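Local coordinates for Pre-mRNA-splicing factor SAD1 (Saccharomyces cerevisiae, PDB 4MSX), which promotes assembly of newly made U4 snRNA into the U4/U6 snRNP and is required for pre-mRNA splicing, though its ubiquitin-protease fold is catalytically inactive, at residues 199-204 with 475-480; 221-226 with 270-275; 276-281 with 287-292. One frame throughout, in Å; residues are numbered along the deposited sequence. Where two conformers were deposited one is given.

Contact 1: residues 199-204 with 475-480; sequences LLLISH and IQVWEK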
loop_
_atom_site.group_PDB
_atom_site.type_symbol
_atom_site.label_atom_id
_atom_site.label_comp_id
_atom_site.label_asym_id
_atom_site.label_seq_id
_atom_site.Cartn_x
_atom_site.Cartn_y
_atom_site.Cartn_z
ATOM N N LEU A 199 1.891 0.719 -0.367
ATOM C CA LEU A 199 0.811 -0.272 -0.432
ATOM C C LEU A 199 -0.519 0.358 -0.856
ATOM O O LEU A 199 -1.315 -0.277 -1.583
ATOM C CB LEU A 199 0.628 -0.965 0.930
ATOM C CG LEU A 199 1.839 -1.871 1.278
ATOM C CD1 LEU A 199 1.686 -2.335 2.736
ATOM C CD2 LEU A 199 1.947 -3.089 0.314
ATOM N N LEU A 200 -0.807 1.557 -0.367
ATOM C CA LEU A 200 -2.012 2.257 -0.810
ATOM C C LEU A 200 -1.953 2.569 -2.336
ATOM O O LEU A 200 -2.943 2.370 -3.077
ATOM C CB LEU A 200 -2.181 3.581 -0.023
ATOM C CG LEU A 200 -2.662 3.375 1.433
ATOM C CD1 LEU A 200 -2.498 4.674 2.249
ATOM C CD2 LEU A 200 -4.146 2.851 1.495
ATOM N N LEU A 201 -0.795 3.034 -2.808
ATOM C CA LEU A 201 -0.674 3.388 -4.241
ATOM C C LEU A 201 -0.964 2.180 -5.085
ATOM O O LEU A 201 -1.791 2.215 -6.023
ATOM C CB LEU A 201 0.748 3.852 -4.629
ATOM C CG LEU A 201 1.207 5.183 -4.076
ATOM C CD1 LEU A 201 2.500 5.686 -4.776
ATOM C CD2 LEU A 201 0.122 6.190 -4.210
ATOM N N ILE A 202 -0.311 1.078 -4.784
ATOM C CA ILE A 202 -0.488 -0.063 -5.646
ATOM C C ILE A 202 -1.892 -0.684 -5.476
ATOM O O ILE A 202 -2.475 -1.162 -6.455
ATOM C CB ILE A 202 0.624 -1.083 -5.479
ATOM C CG1 ILE A 202 0.621 -2.023 -6.690
ATOM C CG2 ILE A 202 0.513 -1.820 -4.136
ATOM C CD1 ILE A 202 1.696 -3.106 -6.621
ATOM N N SER A 203 -2.467 -0.633 -4.272
ATOM C CA SER A 203 -3.815 -1.154 -4.043
ATOM C C SER A 203 -4.904 -0.321 -4.719
ATOM O O SER A 203 -6.043 -0.784 -4.860
ATOM C CB SER A 203 -4.100 -1.224 -2.539
ATOM O OG SER A 203 -3.294 -2.218 -1.954
ATOM N N HIS A 204 -4.561 0.913 -5.115
ATOM C CA HIS A 204 -5.530 1.797 -5.756
ATOM C C HIS A 204 -5.362 1.858 -7.286
ATOM O O HIS A 204 -6.064 2.622 -7.932
ATOM C CB HIS A 204 -5.549 3.210 -5.096
ATOM C CG HIS A 204 -6.250 3.195 -3.769
ATOM N ND1 HIS A 204 -7.434 3.869 -3.528
ATOM C CD2 HIS A 204 -6.004 2.458 -2.649
ATOM C CE1 HIS A 204 -7.848 3.608 -2.298
ATOM N NE2 HIS A 204 -6.988 2.766 -1.736
ATOM N N ILE A 475 5.686 11.915 -4.725
ATOM C CA ILE A 475 5.304 10.985 -5.768
ATOM C C ILE A 475 3.843 11.195 -6.147
ATOM O O ILE A 475 3.005 11.425 -5.281
ATOM C CB ILE A 475 5.417 9.488 -5.247
ATOM C CG1 ILE A 475 6.846 8.994 -5.382
ATOM C CG2 ILE A 475 4.464 8.562 -6.029
ATOM C CD1 ILE A 475 7.056 7.713 -4.566
ATOM N N GLN A 476 3.538 11.083 -7.425
ATOM C CA GLN A 476 2.139 11.177 -7.862
ATOM C C GLN A 476 1.828 10.071 -8.806
ATOM O O GLN A 476 2.687 9.648 -9.571
ATOM C CB GLN A 476 1.849 12.507 -8.663
ATOM C CG GLN A 476 1.927 13.714 -7.728
ATOM C CD GLN A 476 1.707 15.021 -8.475
ATOM O OE1 GLN A 476 1.915 15.099 -9.713
ATOM N NE2 GLN A 476 1.239 16.031 -7.745
ATOM N N VAL A 477 0.551 9.684 -8.822
ATOM C CA VAL A 477 0.121 8.664 -9.784
ATOM C C VAL A 477 -0.965 9.342 -10.622
ATOM O O VAL A 477 -1.906 9.875 -10.060
ATOM C CB VAL A 477 -0.507 7.420 -9.118
ATOM C CG1 VAL A 477 -1.061 6.439 -10.185
ATOM C CG2 VAL A 477 0.546 6.671 -8.227
ATOM N N TRP A 478 -0.758 9.354 -11.930
ATOM C CA TRP A 478 -1.718 9.960 -12.893
ATOM C C TRP A 478 -2.302 8.847 -13.737
ATOM O O TRP A 478 -1.574 7.907 -14.124
ATOM C CB TRP A 478 -0.981 10.950 -13.804
ATOM C CG TRP A 478 -0.537 12.181 -13.080
ATOM C CD1 TRP A 478 0.564 12.291 -12.256
ATOM C CD2 TRP A 478 -1.183 13.467 -13.057
ATOM N NE1 TRP A 478 0.635 13.565 -11.748
ATOM C CE2 TRP A 478 -0.401 14.312 -12.251
ATOM C CE3 TRP A 478 -2.324 14.009 -13.708
ATOM C CZ2 TRP A 478 -0.737 15.667 -12.015
ATOM C CZ3 TRP A 478 -2.647 15.345 -13.480
ATOM C CH2 TRP A 478 -1.859 16.151 -12.638
ATOM N N GLU A 479 -3.604 8.944 -14.060
ATOM C CA GLU A 479 -4.248 7.877 -14.792
ATOM C C GLU A 479 -4.753 8.422 -16.156
ATOM O O GLU A 479 -5.352 9.505 -16.222
ATOM C CB GLU A 479 -5.470 7.333 -14.034
ATOM C CG GLU A 479 -6.156 6.213 -14.812
ATOM C CD GLU A 479 -7.251 5.472 -14.011
ATOM O OE1 GLU A 479 -7.806 6.054 -13.031
ATOM O OE2 GLU A 479 -7.544 4.303 -14.381
ATOM N N LYS A 480 -4.454 7.679 -17.196
ATOM C CA LYS A 480 -4.697 8.143 -18.570
ATOM C C LYS A 480 -6.209 8.119 -18.813
ATOM O O LYS A 480 -6.905 7.210 -18.348
ATOM C CB LYS A 480 -3.939 7.257 -19.571
ATOM C CG LYS A 480 -4.259 7.508 -21.064
ATOM C CD LYS A 480 -3.041 7.201 -21.934
ATOM C CE LYS A 480 -2.836 5.753 -22.175
ATOM N NZ LYS A 480 -1.576 5.517 -22.947
#

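Contact 2: residues 221-226 with 270-275; sequences GEFIKR and LLWLFN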
loop_
_atom_site.group_PDB
_atom_site.type_symbol
_atom_site.label_atom_id
_atom_site.label_comp_id
_atom_site.label_asym_id
_atom_site.label_seq_id
_atom_site.Cartn_x
_atom_site.Cartn_y
_atom_site.Cartn_z
ATOM N N GLY A 221 4.400 -18.478 -4.145
ATOM C CA GLY A 221 5.405 -18.203 -3.110
ATOM C C GLY A 221 4.919 -17.302 -1.959
ATOM O O GLY A 221 3.913 -16.601 -2.117
ATOM N N GLU A 222 5.630 -17.307 -0.837
ATOM C CA GLU A 222 5.213 -16.600 0.375
ATOM C C GLU A 222 5.100 -15.016 0.234
ATOM O O GLU A 222 4.156 -14.409 0.740
ATOM C CB GLU A 222 6.178 -16.886 1.484
ATOM C CG GLU A 222 5.766 -16.205 2.770
ATOM C CD GLU A 222 6.287 -16.880 4.032
ATOM O OE1 GLU A 222 7.092 -17.842 3.924
ATOM O OE2 GLU A 222 5.889 -16.430 5.140
ATOM N N PHE A 223 6.059 -14.404 -0.444
ATOM C CA PHE A 223 5.999 -12.926 -0.644
ATOM C C PHE A 223 4.652 -12.537 -1.325
ATOM O O PHE A 223 3.913 -11.651 -0.838
ATOM C CB PHE A 223 7.145 -12.462 -1.502
ATOM C CG PHE A 223 6.935 -11.069 -2.038
ATOM C CD1 PHE A 223 7.030 -9.973 -1.174
ATOM C CD2 PHE A 223 6.592 -10.866 -3.366
ATOM C CE1 PHE A 223 6.813 -8.638 -1.666
ATOM C CE2 PHE A 223 6.368 -9.556 -3.874
ATOM C CZ PHE A 223 6.479 -8.435 -3.005
ATOM N N ILE A 224 4.329 -13.193 -2.452
ATOM C CA ILE A 224 3.138 -12.805 -3.247
ATOM C C ILE A 224 1.883 -13.135 -2.449
ATOM O O ILE A 224 0.963 -12.337 -2.395
ATOM C CB ILE A 224 3.050 -13.473 -4.656
ATOM C CG1 ILE A 224 4.030 -12.855 -5.638
ATOM C CG2 ILE A 224 1.670 -13.228 -5.302
ATOM C CD1 ILE A 224 3.613 -11.351 -6.082
ATOM N N LYS A 225 1.865 -14.286 -1.753
ATOM C CA LYS A 225 0.707 -14.574 -0.921
ATOM C C LYS A 225 0.533 -13.497 0.167
ATOM O O LYS A 225 -0.565 -12.990 0.387
ATOM C CB LYS A 225 0.837 -15.959 -0.253
ATOM C CG LYS A 225 -0.396 -16.311 0.549
ATOM C CD LYS A 225 -0.392 -17.790 0.944
ATOM C CE LYS A 225 -1.641 -18.174 1.753
ATOM N NZ LYS A 225 -2.914 -17.760 1.083
ATOM N N ARG A 226 1.606 -13.135 0.875
ATOM C CA ARG A 226 1.425 -12.170 1.941
ATOM C C ARG A 226 0.978 -10.809 1.374
ATOM O O ARG A 226 0.153 -10.129 1.956
ATOM C CB ARG A 226 2.740 -11.994 2.711
ATOM C CG ARG A 226 3.014 -13.136 3.727
ATOM C CD ARG A 226 4.433 -12.848 4.211
ATOM N NE ARG A 226 4.941 -13.683 5.286
ATOM C CZ ARG A 226 5.018 -13.302 6.567
ATOM N NH1 ARG A 226 4.540 -12.121 7.006
ATOM N NH2 ARG A 226 5.550 -14.132 7.415
ATOM N N LEU A 270 8.769 1.646 -3.464
ATOM C CA LEU A 270 7.890 1.323 -4.616
ATOM C C LEU A 270 8.682 0.577 -5.684
ATOM O O LEU A 270 8.227 -0.433 -6.210
ATOM C CB LEU A 270 7.316 2.624 -5.217
ATOM C CG LEU A 270 6.390 2.306 -6.421
ATOM C CD1 LEU A 270 5.241 3.324 -6.484
ATOM C CD2 LEU A 270 7.199 2.306 -7.695
ATOM N N LEU A 271 9.890 1.052 -6.006
ATOM C CA LEU A 271 10.697 0.433 -7.065
ATOM C C LEU A 271 11.087 -0.976 -6.596
ATOM O O LEU A 271 11.079 -1.938 -7.369
ATOM C CB LEU A 271 12.016 1.201 -7.296
ATOM C CG LEU A 271 11.778 2.595 -7.969
ATOM C CD1 LEU A 271 13.051 3.396 -8.143
ATOM C CD2 LEU A 271 11.124 2.423 -9.344
ATOM N N TRP A 272 11.521 -1.089 -5.345
ATOM C CA TRP A 272 11.869 -2.431 -4.830
ATOM C C TRP A 272 10.643 -3.390 -4.954
ATOM O O TRP A 272 10.770 -4.577 -5.341
ATOM C CB TRP A 272 12.293 -2.336 -3.334
ATOM C CG TRP A 272 12.838 -3.625 -2.783
ATOM C CD1 TRP A 272 14.177 -4.008 -2.698
ATOM C CD2 TRP A 272 12.076 -4.681 -2.164
ATOM N NE1 TRP A 272 14.266 -5.266 -2.080
ATOM C CE2 TRP A 272 13.002 -5.686 -1.747
ATOM C CE3 TRP A 272 10.704 -4.879 -1.931
ATOM C CZ2 TRP A 272 12.589 -6.880 -1.155
ATOM C CZ3 TRP A 272 10.295 -6.097 -1.303
ATOM C CH2 TRP A 272 11.252 -7.051 -0.927
ATOM N N LEU A 273 9.494 -2.903 -4.524
ATOM C CA LEU A 273 8.292 -3.746 -4.441
ATOM C C LEU A 273 7.830 -4.117 -5.882
ATOM O O LEU A 273 7.486 -5.278 -6.160
ATOM C CB LEU A 273 7.161 -3.006 -3.722
ATOM C CG LEU A 273 6.035 -3.939 -3.300
ATOM C CD1 LEU A 273 6.498 -4.914 -2.164
ATOM C CD2 LEU A 273 4.813 -3.134 -2.874
ATOM N N PHE A 274 7.830 -3.153 -6.811
ATOM C CA PHE A 274 7.494 -3.518 -8.222
ATOM C C PHE A 274 8.456 -4.561 -8.787
ATOM O O PHE A 274 8.035 -5.517 -9.465
ATOM C CB PHE A 274 7.571 -2.321 -9.160
ATOM C CG PHE A 274 6.320 -1.494 -9.185
ATOM C CD1 PHE A 274 5.412 -1.543 -8.149
ATOM C CD2 PHE A 274 6.040 -0.682 -10.265
ATOM C CE1 PHE A 274 4.233 -0.778 -8.184
ATOM C CE2 PHE A 274 4.875 0.088 -10.306
ATOM C CZ PHE A 274 3.982 0.039 -9.269
ATOM N N ASN A 275 9.757 -4.407 -8.511
ATOM C CA ASN A 275 10.697 -5.384 -9.024
ATOM C C ASN A 275 10.507 -6.748 -8.358
ATOM O O ASN A 275 10.689 -7.798 -8.994
ATOM C CB ASN A 275 12.157 -4.895 -8.935
ATOM C CG ASN A 275 12.436 -3.689 -9.901
ATOM O OD1 ASN A 275 11.876 -3.600 -11.014
ATOM N ND2 ASN A 275 13.274 -2.756 -9.456
#

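Contact 3: residues 276-281 with 287-292; sequences KICSSS and ILNHSC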
loop_
_atom_site.group_PDB
_atom_site.type_symbol
_atom_site.label_atom_id
_atom_site.label_comp_id
_atom_site.label_asym_id
_atom_site.label_seq_id
_atom_site.Cartn_x
_atom_site.Cartn_y
_atom_site.Cartn_z
ATOM N N LYS A 276 10.147 -6.756 -7.081
ATOM C CA LYS A 276 10.023 -8.031 -6.378
ATOM C C LYS A 276 8.738 -8.758 -6.884
ATOM O O LYS A 276 8.675 -9.995 -6.974
ATOM C CB LYS A 276 9.968 -7.809 -4.878
ATOM C CG LYS A 276 9.803 -9.087 -4.041
ATOM C CD LYS A 276 11.109 -9.864 -4.106
ATOM C CE LYS A 276 10.965 -11.171 -3.405
ATOM N NZ LYS A 276 12.264 -11.845 -3.209
ATOM N N ILE A 277 7.707 -7.986 -7.149
ATOM C CA ILE A 277 6.444 -8.551 -7.677
ATOM C C ILE A 277 6.732 -9.190 -9.030
ATOM O O ILE A 277 6.337 -10.354 -9.278
ATOM C CB ILE A 277 5.338 -7.496 -7.842
ATOM C CG1 ILE A 277 4.865 -7.043 -6.468
ATOM C CG2 ILE A 277 4.126 -8.087 -8.686
ATOM C CD1 ILE A 277 4.036 -5.763 -6.501
ATOM N N CYS A 278 7.457 -8.473 -9.871
ATOM C CA CYS A 278 7.772 -8.949 -11.223
ATOM C C CYS A 278 8.630 -10.220 -11.245
ATOM O O CYS A 278 8.476 -11.062 -12.135
ATOM C CB CYS A 278 8.465 -7.865 -12.030
ATOM S SG CYS A 278 7.331 -6.527 -12.550
ATOM N N SER A 279 9.537 -10.361 -10.278
ATOM C CA SER A 279 10.408 -11.516 -10.252
ATOM C C SER A 279 9.701 -12.681 -9.566
ATOM O O SER A 279 10.171 -13.835 -9.591
ATOM C CB SER A 279 11.713 -11.135 -9.520
ATOM O OG SER A 279 11.444 -11.074 -8.137
ATOM N N SER A 280 8.565 -12.404 -8.937
ATOM C CA SER A 280 7.847 -13.433 -8.178
ATOM C C SER A 280 6.557 -13.986 -8.854
ATOM O O SER A 280 6.096 -15.046 -8.477
ATOM C CB SER A 280 7.430 -12.884 -6.821
ATOM O OG SER A 280 8.591 -12.476 -6.119
ATOM N N SER A 281 5.971 -13.241 -9.782
ATOM C CA SER A 281 4.648 -13.582 -10.345
ATOM C C SER A 281 4.627 -13.222 -11.804
ATOM O O SER A 281 4.709 -12.034 -12.157
ATOM C CB SER A 281 3.518 -12.835 -9.633
ATOM O OG SER A 281 2.253 -12.964 -10.371
ATOM N N ILE A 287 0.853 -7.670 -15.849
ATOM C CA ILE A 287 -0.086 -6.551 -15.629
ATOM C C ILE A 287 0.680 -5.226 -15.321
ATOM O O ILE A 287 0.348 -4.157 -15.842
ATOM C CB ILE A 287 -1.001 -6.846 -14.441
ATOM C CG1 ILE A 287 -1.962 -8.016 -14.810
ATOM C CG2 ILE A 287 -1.821 -5.576 -14.072
ATOM C CD1 ILE A 287 -2.645 -8.671 -13.585
ATOM N N LEU A 288 1.695 -5.305 -14.451
ATOM C CA LEU A 288 2.496 -4.080 -14.161
ATOM C C LEU A 288 3.226 -3.601 -15.390
ATOM O O LEU A 288 3.224 -2.414 -15.701
ATOM C CB LEU A 288 3.536 -4.363 -13.040
ATOM C CG LEU A 288 2.931 -4.642 -11.665
ATOM C CD1 LEU A 288 4.068 -5.019 -10.670
ATOM C CD2 LEU A 288 2.253 -3.373 -11.180
ATOM N N ASN A 289 3.862 -4.509 -16.118
ATOM C CA ASN A 289 4.484 -4.071 -17.377
ATOM C C ASN A 289 3.510 -3.398 -18.333
ATOM O O ASN A 289 3.822 -2.363 -18.921
ATOM C CB ASN A 289 5.274 -5.216 -18.043
ATOM C CG ASN A 289 6.658 -5.385 -17.417
ATOM O OD1 ASN A 289 7.598 -4.727 -17.825
ATOM N ND2 ASN A 289 6.764 -6.212 -16.389
ATOM N N HIS A 290 2.295 -3.910 -18.457
ATOM C CA HIS A 290 1.394 -3.290 -19.383
ATOM C C HIS A 290 0.840 -1.987 -18.842
ATOM O O HIS A 290 0.697 -0.993 -19.564
ATOM C CB HIS A 290 0.179 -4.206 -19.706
ATOM C CG HIS A 290 -0.856 -3.495 -20.506
ATOM N ND1 HIS A 290 -0.679 -3.195 -21.841
ATOM C CD2 HIS A 290 -2.034 -2.941 -20.149
ATOM C CE1 HIS A 290 -1.725 -2.514 -22.277
ATOM N NE2 HIS A 290 -2.560 -2.348 -21.269
ATOM N N SER A 291 0.512 -1.965 -17.555
ATOM C CA SER A 291 -0.242 -0.827 -17.057
ATOM C C SER A 291 0.611 0.354 -16.531
ATOM O O SER A 291 0.126 1.485 -16.490
ATOM C CB SER A 291 -1.156 -1.280 -15.918
ATOM O OG SER A 291 -2.114 -2.200 -16.414
ATOM N N CYS A 292 1.832 0.060 -16.082
ATOM C CA CYS A 292 2.614 1.033 -15.289
ATOM C C CYS A 292 3.935 1.427 -15.935
ATOM O O CYS A 292 4.594 2.398 -15.502
ATOM C CB CYS A 292 2.913 0.431 -13.880
ATOM S SG CYS A 292 1.395 0.214 -12.985
#

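Contact 1: residues 199-204 with 475-480
L201 carries the whole helical side of this contact, laying both of its methyl groups against I475 and V477 of the strand. Ahead of it in the helix, L199 packs on L227 and I234 of helix 222-234 and takes no part in the contact. L201 has CG anti to its carbonyl carbon (chi1 -69°), which directs the forked end of the side chain at the sheet. Its CD1 lies 3.7 Å from I475 CG2, with the two side chains crossing at a slant. CD1 also comes within 4.1 Å of V477 CG2, and L201 CD2 stands at the same 4.1 Å from V477 CG2, so the valine methyl faces both prongs of the fork. I202, next along, turns from the strand and packs on helix 266-280. At the last turn S203 OG donates to L199 O at 2.8 Å; that carbonyl also takes the backbone N-H of S203, and the two donors reach it from opposite faces of its plane. Along the strand, Q476 and W478 alternate with I475 and V477 and lie on the other side of the sheet, where W478 NE1 gives Q476 OE1 a hydrogen bond of 2.9 Å. No hydrogen bond joins the two segments. A helix thus rests on the apolar I475 and V477 of strand 472-480, which is paired antiparallel with 409-421 and 374-379, as where the helical thumb meets the sheet-rich palm in the ubiquitin-specific protease fold.

Contact 2: residues 221-226 with 270-275
With CG anti to the backbone N in both residues, F223 (chi1 165°) and L273 (chi1 -165°) reach across between helices 222-234 and 266-280. The second torsion of L273, 68°, helps place its CD1 at the outer edge of the phenyl ring, close to the ring plane: CD1 is 3.6 Å from F223 CZ and 3.8 Å from F223 CE1. A methyl therefore abuts the rim of the ring and does not lie over a face. W272 adds a looser touch, its CZ3 coming to 4.3 Å from F223 CE1. The nearest CA atoms across the contact, those of F223 and L273, are 10.2 Å apart; the F223 side chain covers about half of that distance and L273 comes to meet it. L253 of helix 247-256 packs on both F223 and W272.

Beside F223 on the same helix, R226 grips E222 side-on, NE and NH2 both donating to OE2; the NE bond measures 2.9 Å. D248 and R256 extend this charged cluster. Across the contact itself the chemistry is wholly apolar: no hydrogen bond or salt bridge links the segments, and their cohesion comes from dispersion and the burial of F223 and L273.

Contact 3: residues 276-281 with 287-292
The short helical segments 276-280 and 287-292 run at 135° to each other, midway between perpendicular and antiparallel, and their axes approach to 10.8 Å. The nearest CA atoms belong to C278 and L288, 7.8 Å apart. S281 is the N-cap of the next helix, its OG accepting the backbone N-H of L284, at the turn where the chain swings back.

L288 is the main wedge. With CG anti to its carbonyl carbon (chi1 -67°), it extends CD1 into the angle between I277 and C278, 3.7 Å from I277 CG2 and 4.1 Å from C278 SG. The side chains of I277 and L288 cross at about a right angle, and the same leucine methyl also lies 4.0 Å from I277 CB. N289 comes in beside them, its ND2 3.9 Å from C278 SG, a van der Waals approach only. The amide has its polar partners close by in the chain: ND2 donates to K285 O, four residues back, and OD1 accepts from K293 NZ, four residues on. In the first helix S280 OG folds back to donate to K276 O at 2.6 Å.

W321 from a neighbouring loop touches C278, L288 and N289 alike. Burial of aliphatic carbon and sulfur thus holds the two helices together here, while the polar groups of N289 and S280 are spent on bonds to residues near them in sequence.

Contacts 2 and 3 share helix 266-280, using successive turns of it, and their centres lie about 9 Å apart; contact 1 instead sets helix 189-203 on the central sheet. I202, on the helix of contact 1, reaches both others, its CD1 lying 3.8 Å from F274 CE1 and 3.5 Å from I277 CD1. F223 extends beyond contact 2 in the same way, with CE2 3.5 Å from K276 CG. Contact 1 is fully buried and aliphatic throughout. Contact 2 adds aromatic rings and has a charged network beside it, whereas contact 3, farthest from the chain centre, is partly buried and brings thiol and amide groups in beside its hydrocarbon. None is bridged by a hydrogen bond.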